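Local coordinates for hypothetical protein HI0074 (Haemophilus influenzae, PDB 1JOG), which is probably an RNase toxin of a type VII toxin-antitoxin system, neutralised by its partner MntA, probably through AMPylation, at residues A[56-61]-A[81-86]; A[97-102]-A[126-131]. All blocks are in the same frame, centred on the assembly; numbering follows the deposited sequence.

Contact 1: residues A[56-61]-A[81-86]; sequences LSLKMM and KDILRE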
ATOM      1  N   LEU A  56      10.656  -0.437   5.968  1.00 26.34           N
ATOM      2  CA  LEU A  56      11.330  -0.031   7.198  1.00 29.97           C
ATOM      3  C   LEU A  56      12.530  -0.922   7.430  1.00 42.31           C
ATOM      4  O   LEU A  56      13.645  -0.442   7.775  1.00 29.86           O
ATOM      5  CB  LEU A  56      10.369  -0.081   8.390  1.00 18.53           C
ATOM      6  CG  LEU A  56       9.344   0.964   8.940  1.00 41.66           C
ATOM      7  CD1 LEU A  56       9.225   2.155   8.076  1.00 34.24           C
ATOM      8  CD2 LEU A  56       7.930   0.355   9.109  1.00 34.13           C
ATOM      9  N   SER A  57      12.339  -2.225   7.213  1.00 35.95           N
ATOM     10  CA  SER A  57      13.488  -3.146   7.412  1.00 19.87           C
ATOM     11  C   SER A  57      14.609  -2.690   6.500  1.00 33.01           C
ATOM     12  O   SER A  57      15.766  -2.715   6.904  1.00 27.86           O
ATOM     13  CB  SER A  57      13.165  -4.638   7.074  1.00 21.58           C
ATOM     14  OG  SER A  57      12.207  -5.181   7.993  1.00 27.27           O
ATOM     15  N   LEU A  58      14.290  -2.286   5.260  1.00 34.99           N
ATOM     16  CA  LEU A  58      15.374  -1.864   4.405  1.00 38.33           C
ATOM     17  C   LEU A  58      15.895  -0.486   4.785  1.00 46.90           C
ATOM     18  O   LEU A  58      17.079  -0.186   4.585  1.00 26.00           O
ATOM     19  CB  LEU A  58      15.002  -1.949   2.926  1.00 30.89           C
ATOM     20  CG  LEU A  58      15.555  -3.312   2.515  1.00 47.90           C
ATOM     21  CD1 LEU A  58      14.462  -4.286   2.085  1.00 41.61           C
ATOM     22  CD2 LEU A  58      16.623  -3.112   1.486  1.00 32.93           C
ATOM     23  N   LYS A  59      15.036   0.350   5.355  1.00 36.77           N
ATOM     24  CA  LYS A  59      15.519   1.660   5.737  1.00 48.82           C
ATOM     25  C   LYS A  59      16.534   1.450   6.850  1.00 46.66           C
ATOM     26  O   LYS A  59      17.565   2.061   6.817  1.00 40.19           O
ATOM     27  CB  LYS A  59      14.390   2.584   6.188  1.00 45.83           C
ATOM     28  CG  LYS A  59      13.942   3.519   5.110  1.00 65.19           C
ATOM     29  CD  LYS A  59      12.482   3.319   4.763  1.00 78.64           C
ATOM     30  CE  LYS A  59      11.988   4.283   3.665  1.00 60.51           C
ATOM     31  NZ  LYS A  59      10.479   4.341   3.760  1.00 67.32           N
HETATM   32  N   MSE A  60      16.261   0.525   7.774  1.00 47.91           N
HETATM   33  CA  MSE A  60      17.151   0.244   8.906  1.00 28.21           C
HETATM   34  C   MSE A  60      18.462  -0.380   8.481  1.00 31.38           C
HETATM   35  O   MSE A  60      19.487  -0.030   9.019  1.00 41.98           O
HETATM   36  CB  MSE A  60      16.472  -0.694   9.943  1.00 30.33           C
HETATM   37  CG  MSE A  60      15.286  -0.008  10.661  1.00 49.30           C
HETATM   38 SE   MSE A  60      15.893   1.549  11.709  1.00 57.03          SE
HETATM   39  CE  MSE A  60      15.318   2.942  10.832  1.00 25.35           C
HETATM   40  N   MSE A  61      18.452  -1.293   7.519  1.00 40.25           N
HETATM   41  CA  MSE A  61      19.702  -1.845   7.111  1.00 44.06           C
HETATM   42  C   MSE A  61      20.482  -0.656   6.559  1.00 39.46           C
HETATM   43  O   MSE A  61      21.674  -0.590   6.704  1.00 29.63           O
HETATM   44  CB  MSE A  61      19.548  -2.846   5.972  1.00 19.71           C
HETATM   45  CG  MSE A  61      18.875  -4.154   6.354  1.00 28.76           C
HETATM   46 SE   MSE A  61      18.598  -5.223   4.710  1.00 27.54          SE
HETATM   47  CE  MSE A  61      17.033  -6.050   5.630  1.00 19.48           C
ATOM     48  N   LYS A  81      20.388  -4.049  -3.824  1.00 37.35           N
ATOM     49  CA  LYS A  81      21.414  -5.124  -3.715  1.00 59.70           C
ATOM     50  C   LYS A  81      22.765  -4.834  -3.027  1.00 41.08           C
ATOM     51  O   LYS A  81      23.435  -5.741  -2.491  1.00 46.94           O
ATOM     52  CB  LYS A  81      21.672  -5.727  -5.111  1.00 61.47           C
ATOM     53  CG  LYS A  81      20.628  -6.763  -5.515  1.00 58.08           C
ATOM     54  CD  LYS A  81      20.656  -7.008  -7.008  1.00 75.26           C
ATOM     55  CE  LYS A  81      19.589  -8.043  -7.445  1.00 73.91           C
ATOM     56  NZ  LYS A  81      19.877  -9.475  -7.067  1.00 73.35           N
ATOM     57  N   ASP A  82      23.146  -3.580  -3.000  1.00 39.56           N
ATOM     58  CA  ASP A  82      24.363  -3.201  -2.313  1.00 45.48           C
ATOM     59  C   ASP A  82      23.996  -3.227  -0.853  1.00 48.74           C
ATOM     60  O   ASP A  82      24.724  -3.770  -0.022  1.00 72.23           O
ATOM     61  CB  ASP A  82      24.790  -1.792  -2.725  1.00 58.34           C
ATOM     62  CG  ASP A  82      25.322  -1.749  -4.135  1.00 77.12           C
ATOM     63  OD1 ASP A  82      25.963  -2.779  -4.501  1.00 69.02           O
ATOM     64  OD2 ASP A  82      25.111  -0.714  -4.844  1.00 74.27           O
ATOM     65  N   ILE A  83      22.850  -2.641  -0.534  1.00 60.84           N
ATOM     66  CA  ILE A  83      22.331  -2.594   0.839  1.00 44.74           C
ATOM     67  C   ILE A  83      22.242  -4.062   1.362  1.00 56.42           C
ATOM     68  O   ILE A  83      22.661  -4.362   2.503  1.00 31.91           O
ATOM     69  CB  ILE A  83      20.885  -1.929   0.841  1.00 60.91           C
ATOM     70  CG1 ILE A  83      20.941  -0.460   0.388  1.00 50.25           C
ATOM     71  CG2 ILE A  83      20.253  -2.013   2.194  1.00 40.02           C
ATOM     72  CD1 ILE A  83      21.628   0.436   1.365  1.00 64.16           C
ATOM     73  N   LEU A  84      21.690  -4.971   0.538  1.00 33.50           N
ATOM     74  CA  LEU A  84      21.569  -6.375   0.972  1.00 29.80           C
ATOM     75  C   LEU A  84      22.936  -6.967   1.116  1.00 30.82           C
ATOM     76  O   LEU A  84      23.186  -7.615   2.096  1.00 36.15           O
ATOM     77  CB  LEU A  84      20.764  -7.219   0.002  1.00 36.29           C
ATOM     78  CG  LEU A  84      19.314  -6.802  -0.228  1.00 31.09           C
ATOM     79  CD1 LEU A  84      18.565  -7.883  -1.141  1.00 31.54           C
ATOM     80  CD2 LEU A  84      18.681  -6.596   1.106  1.00 16.44           C
ATOM     81  N   ARG A  85      23.816  -6.785   0.140  1.00 31.02           N
ATOM     82  CA  ARG A  85      25.180  -7.293   0.325  1.00 48.60           C
ATOM     83  C   ARG A  85      25.855  -6.780   1.601  1.00 62.36           C
ATOM     84  O   ARG A  85      26.417  -7.589   2.363  1.00 48.90           O
ATOM     85  CB  ARG A  85      26.048  -6.946  -0.859  1.00 38.77           C
ATOM     86  CG  ARG A  85      25.743  -7.862  -2.030  1.00 66.55           C
ATOM     87  CD  ARG A  85      26.393  -7.357  -3.273  1.00 80.19           C
ATOM     88  NE  ARG A  85      25.672  -7.771  -4.467  1.00 61.32           N
ATOM     89  CZ  ARG A  85      25.443  -6.961  -5.488  1.00 72.70           C
ATOM     90  NH1 ARG A  85      25.874  -5.703  -5.450  1.00 78.75           N
ATOM     91  NH2 ARG A  85      24.778  -7.408  -6.539  1.00 72.98           N
ATOM     92  N   GLU A  86      25.806  -5.459   1.855  1.00 57.67           N
ATOM     93  CA  GLU A  86      26.430  -4.902   3.076  1.00 48.11           C
ATOM     94  C   GLU A  86      25.811  -5.493   4.332  1.00 42.32           C
ATOM     95  O   GLU A  86      26.502  -5.956   5.223  1.00 60.02           O
ATOM     96  CB  GLU A  86      26.310  -3.396   3.082  1.00 53.99           C
ATOM     97  CG  GLU A  86      27.561  -2.671   2.600  1.00 70.32           C
ATOM     98  CD  GLU A  86      28.092  -3.117   1.240  1.00 79.25           C
ATOM     99  OE1 GLU A  86      29.303  -2.912   1.003  1.00 80.89           O
ATOM    100  OE2 GLU A  86      27.330  -3.646   0.404  1.00 80.98           O
TER
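Met61 and Ile83 mark the nearest backbone approach of the helical segments 56-61 and 81-86, their CA atoms 6.8 Å apart. The segment axes come no closer than 10.2 Å and their N-to-C directions differ by 67°, with 176 Å² buried, both sides summed. All four contacts are apolar. The CG2 methyl of Ile83 meets two residues, Met61 at its CB, 3.9 Å away, and Leu58 at its CD2. With CG2 anti to the backbone N (CG1 chi1 -64°), this methyl is delivered toward helix 36-68. The second methyl to reach across is Leu84 CD2, which lies 3.9 Å from SE of Met61, a selenomethionine, and 4.1 Å from Leu58 CD2. Met61 thus meets Ile83 through CB and Leu84 through SE, its chain being extended beyond CG (chi2 174°). Within segment 81-86, Arg85 NH1 forms a salt bridge with Asp82 OD1, apart from the apolar contact. Around the contact, Leu84 also packs on Trp99 and Val100 of helix 96-106, Met61 meets Leu135 of helix 125-140 and Ile93 of a loop, and Ile83 rests on Ile75, placing helix 80-89 against the long helix 36-68 within the all-helical fold.

Contact 2: residues A[97-102]-A[126-131]; sequences SKWVAY and DDFLIE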
ATOM      1  N   SER A  97      18.738 -14.031  -0.915  1.00 43.62           N
ATOM      2  CA  SER A  97      17.866 -14.470  -2.029  1.00 39.38           C
ATOM      3  C   SER A  97      16.444 -14.226  -1.549  1.00 24.43           C
ATOM      4  O   SER A  97      15.560 -13.798  -2.297  1.00 33.39           O
ATOM      5  CB  SER A  97      18.077 -15.944  -2.313  1.00 46.81           C
ATOM      6  OG  SER A  97      17.910 -16.675  -1.130  1.00 50.75           O
ATOM      7  N   LYS A  98      16.254 -14.397  -0.260  1.00 27.54           N
ATOM      8  CA  LYS A  98      14.941 -14.110   0.339  1.00 40.98           C
ATOM      9  C   LYS A  98      14.501 -12.614   0.301  1.00 50.78           C
ATOM     10  O   LYS A  98      13.330 -12.293   0.002  1.00 58.22           O
ATOM     11  CB  LYS A  98      14.940 -14.551   1.785  1.00 46.07           C
ATOM     12  CG  LYS A  98      14.844 -15.992   1.971  1.00 39.78           C
ATOM     13  CD  LYS A  98      14.887 -16.315   3.426  1.00 57.85           C
ATOM     14  CE  LYS A  98      15.213 -17.776   3.590  1.00 67.96           C
ATOM     15  NZ  LYS A  98      16.674 -17.996   3.385  1.00 79.33           N
ATOM     16  N   TRP A  99      15.413 -11.700   0.637  1.00 34.59           N
ATOM     17  CA  TRP A  99      15.039 -10.278   0.597  1.00 31.33           C
ATOM     18  C   TRP A  99      14.847  -9.883  -0.842  1.00 31.55           C
ATOM     19  O   TRP A  99      13.994  -9.052  -1.150  1.00 40.24           O
ATOM     20  CB  TRP A  99      16.087  -9.416   1.291  1.00 28.63           C
ATOM     21  CG  TRP A  99      16.006  -9.658   2.761  1.00 21.76           C
ATOM     22  CD1 TRP A  99      16.737 -10.595   3.528  1.00 21.90           C
ATOM     23  CD2 TRP A  99      15.104  -9.043   3.654  1.00 24.94           C
ATOM     24  NE1 TRP A  99      16.310 -10.557   4.824  1.00 28.03           N
ATOM     25  CE2 TRP A  99      15.320  -9.608   4.934  1.00 13.53           C
ATOM     26  CE3 TRP A  99      14.127  -8.067   3.507  1.00 31.68           C
ATOM     27  CZ2 TRP A  99      14.584  -9.231   6.042  1.00 18.05           C
ATOM     28  CZ3 TRP A  99      13.385  -7.725   4.624  1.00  9.72           C
ATOM     29  CH2 TRP A  99      13.610  -8.283   5.859  1.00 15.70           C
ATOM     30  N   VAL A 100      15.583 -10.540  -1.744  1.00 25.41           N
ATOM     31  CA  VAL A 100      15.412 -10.236  -3.145  1.00 24.44           C
ATOM     32  C   VAL A 100      13.988 -10.642  -3.538  1.00 43.43           C
ATOM     33  O   VAL A 100      13.293  -9.954  -4.288  1.00 47.94           O
ATOM     34  CB  VAL A 100      16.443 -10.979  -3.993  1.00 28.84           C
ATOM     35  CG1 VAL A 100      16.045 -10.896  -5.442  1.00 22.89           C
ATOM     36  CG2 VAL A 100      17.807 -10.350  -3.837  1.00 31.75           C
ATOM     37  N   ALA A 101      13.543 -11.762  -2.998  1.00 42.95           N
ATOM     38  CA  ALA A 101      12.205 -12.241  -3.288  1.00 37.87           C
ATOM     39  C   ALA A 101      11.183 -11.330  -2.575  1.00 42.58           C
ATOM     40  O   ALA A 101      10.112 -11.069  -3.123  1.00 40.24           O
ATOM     41  CB  ALA A 101      12.064 -13.755  -2.826  1.00 20.04           C
ATOM     42  N   TYR A 102      11.480 -10.852  -1.364  1.00 34.04           N
ATOM     43  CA  TYR A 102      10.524  -9.933  -0.678  1.00 32.41           C
ATOM     44  C   TYR A 102      10.277  -8.628  -1.507  1.00 26.07           C
ATOM     45  O   TYR A 102       9.196  -8.069  -1.534  1.00 28.68           O
ATOM     46  CB  TYR A 102      11.047  -9.625   0.712  1.00 42.62           C
ATOM     47  CG  TYR A 102      11.119 -10.845   1.615  1.00 46.59           C
ATOM     48  CD1 TYR A 102      12.024 -10.908   2.685  1.00 44.59           C
ATOM     49  CD2 TYR A 102      10.278 -11.939   1.391  1.00 30.05           C
ATOM     50  CE1 TYR A 102      12.086 -12.020   3.480  1.00 24.26           C
ATOM     51  CE2 TYR A 102      10.327 -13.044   2.162  1.00 11.79           C
ATOM     52  CZ  TYR A 102      11.238 -13.101   3.207  1.00 24.04           C
ATOM     53  OH  TYR A 102      11.377 -14.301   3.918  1.00 23.09           O
ATOM     54  N   ASP A 126       4.025 -15.476   6.571  1.00 46.19           N
ATOM     55  CA  ASP A 126       4.605 -16.289   7.647  1.00 43.58           C
ATOM     56  C   ASP A 126       6.152 -16.352   7.540  1.00 39.89           C
ATOM     57  O   ASP A 126       6.836 -16.156   8.534  1.00 42.55           O
ATOM     58  CB  ASP A 126       4.125 -17.723   7.513  1.00 53.34           C
ATOM     59  CG  ASP A 126       2.643 -17.848   7.662  1.00 63.16           C
ATOM     60  OD1 ASP A 126       2.136 -17.441   8.722  1.00 54.80           O
ATOM     61  OD2 ASP A 126       1.982 -18.355   6.719  1.00 85.45           O
ATOM     62  N   ASP A 127       6.674 -16.650   6.341  1.00 31.13           N
ATOM     63  CA  ASP A 127       8.111 -16.732   6.140  1.00 43.05           C
ATOM     64  C   ASP A 127       8.674 -15.332   6.321  1.00 31.03           C
ATOM     65  O   ASP A 127       9.683 -15.131   6.969  1.00 43.13           O
ATOM     66  CB  ASP A 127       8.470 -17.254   4.743  1.00 46.16           C
ATOM     67  CG  ASP A 127       9.976 -16.989   4.361  1.00 74.05           C
ATOM     68  OD1 ASP A 127      10.309 -16.599   3.171  1.00 40.78           O
ATOM     69  OD2 ASP A 127      10.839 -17.182   5.268  1.00 73.66           O
ATOM     70  N   PHE A 128       7.979 -14.348   5.764  1.00 39.84           N
ATOM     71  CA  PHE A 128       8.460 -13.003   5.902  1.00 36.17           C
ATOM     72  C   PHE A 128       8.606 -12.739   7.378  1.00 40.35           C
ATOM     73  O   PHE A 128       9.599 -12.200   7.829  1.00 30.13           O
ATOM     74  CB  PHE A 128       7.512 -11.944   5.304  1.00 45.74           C
ATOM     75  CG  PHE A 128       8.046 -10.543   5.457  1.00 28.34           C
ATOM     76  CD1 PHE A 128       9.108 -10.116   4.667  1.00 29.28           C
ATOM     77  CD2 PHE A 128       7.513  -9.674   6.386  1.00 28.50           C
ATOM     78  CE1 PHE A 128       9.630  -8.808   4.796  1.00 31.36           C
ATOM     79  CE2 PHE A 128       8.011  -8.375   6.531  1.00 50.81           C
ATOM     80  CZ  PHE A 128       9.074  -7.933   5.727  1.00 24.31           C
ATOM     81  N   LEU A 129       7.633 -13.142   8.168  1.00 30.63           N
ATOM     82  CA  LEU A 129       7.820 -12.873   9.564  1.00 30.66           C
ATOM     83  C   LEU A 129       9.071 -13.496  10.157  1.00 37.55           C
ATOM     84  O   LEU A 129       9.740 -12.865  10.950  1.00 27.84           O
ATOM     85  CB  LEU A 129       6.588 -13.256  10.332  1.00 26.13           C
ATOM     86  CG  LEU A 129       5.463 -12.234  10.082  1.00 41.23           C
ATOM     87  CD1 LEU A 129       4.284 -12.908  10.657  1.00 15.90           C
ATOM     88  CD2 LEU A 129       5.651 -10.764  10.718  1.00 23.05           C
ATOM     89  N   ILE A 130       9.425 -14.715   9.768  1.00 49.01           N
ATOM     90  CA  ILE A 130      10.629 -15.342  10.343  1.00 23.24           C
ATOM     91  C   ILE A 130      11.870 -14.507  10.014  1.00 40.68           C
ATOM     92  O   ILE A 130      12.603 -14.091  10.910  1.00 32.09           O
ATOM     93  CB  ILE A 130      10.805 -16.720   9.807  1.00 42.89           C
ATOM     94  CG1 ILE A 130       9.816 -17.630  10.491  1.00 46.01           C
ATOM     95  CG2 ILE A 130      12.221 -17.181   9.988  1.00 30.23           C
ATOM     96  CD1 ILE A 130       9.106 -18.574   9.526  1.00 41.98           C
ATOM     97  N   GLU A 131      12.082 -14.248   8.728  1.00 30.05           N
ATOM     98  CA  GLU A 131      13.248 -13.461   8.268  1.00 36.55           C
ATOM     99  C   GLU A 131      13.345 -12.063   8.800  1.00 29.13           C
ATOM    100  O   GLU A 131      14.406 -11.601   9.222  1.00 45.91           O
ATOM    101  CB  GLU A 131      13.286 -13.358   6.718  1.00 28.20           C
ATOM    102  CG  GLU A 131      13.586 -14.663   5.990  1.00 67.46           C
ATOM    103  CD  GLU A 131      14.808 -15.387   6.554  1.00 54.69           C
ATOM    104  OE1 GLU A 131      14.679 -16.544   7.028  1.00 47.02           O
ATOM    105  OE2 GLU A 131      15.884 -14.784   6.542  1.00 41.21           O
TER
HETATM  106  O   HOH W   1      17.577 -13.299   5.181  1.00 49.69           O
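Tyr102 and Asp127 make the one direct hydrogen bond between segments 97-102 and 126-131: the phenol OH donates to Asp127 OD1 at 2.6 Å. The donor comes from above the carboxylate, 61° out of its plane. Asp127 is placed for this by CG lying anti to the backbone N. A second polar link runs through a water, which donates to Glu131 OE2 at 2.6 Å and accepts a weak bond from Trp99 NE1. Lys98 crosses Glu131 at about a right angle, its CD methylene 3.3 Å from Glu131 CD. Its ammonium, whose modelled position is less certain, pairs with Asp95. Beyond the polar groups, the Tyr102 ring has neighbours over both faces: Phe128 CD1 lies 3.5 Å above the centre of one, Lys98 O approaches the opposite face toward the rim, and Glu131 CB meets the edge. Phe128 therefore makes a T-shaped pair with Tyr102, giving its edge to the tyrosine face, with planes at 81° and centroids 4.9 Å apart. Phe128 CE1 also reaches Trp99 CZ3 at 3.9 Å, with the two rings oblique. Phe128 has another edge-to-face partner in Phe50 of helix 36-68. The segments run at 130° to each other, and their interface is an aromatic cluster of Trp99, Tyr102 and Phe128 with Asp127, Glu131 and Lys98 at its polar side, joining helices 96-106 and 125-140 near Arg106, an active-site residue by similarity.

In the fold
The two contacts come in series along the chain, contact 1 closing before contact 2 opens, with centres 13 Å apart and all four segments inside the one nucleotidyltransferase substrate-binding-like domain. Successive helices 80-89 and 96-106 carry one segment of each and touch directly: Leu84 CD1 lies 3.7 Å from Val100 CG2. Trp99 bridges further, its CH2 3.9 Å from Ser57 CB on helix 36-68. Apolar packing is therefore continuous from contact 1, through helix 96-106, to helix 125-140. The packing lies close to Arg106, an active-site residue by similarity, at the C-terminal end of helix 96-106: the side chains of Leu58 and Tyr102 are about 8 and 6 Å from that of Arg106.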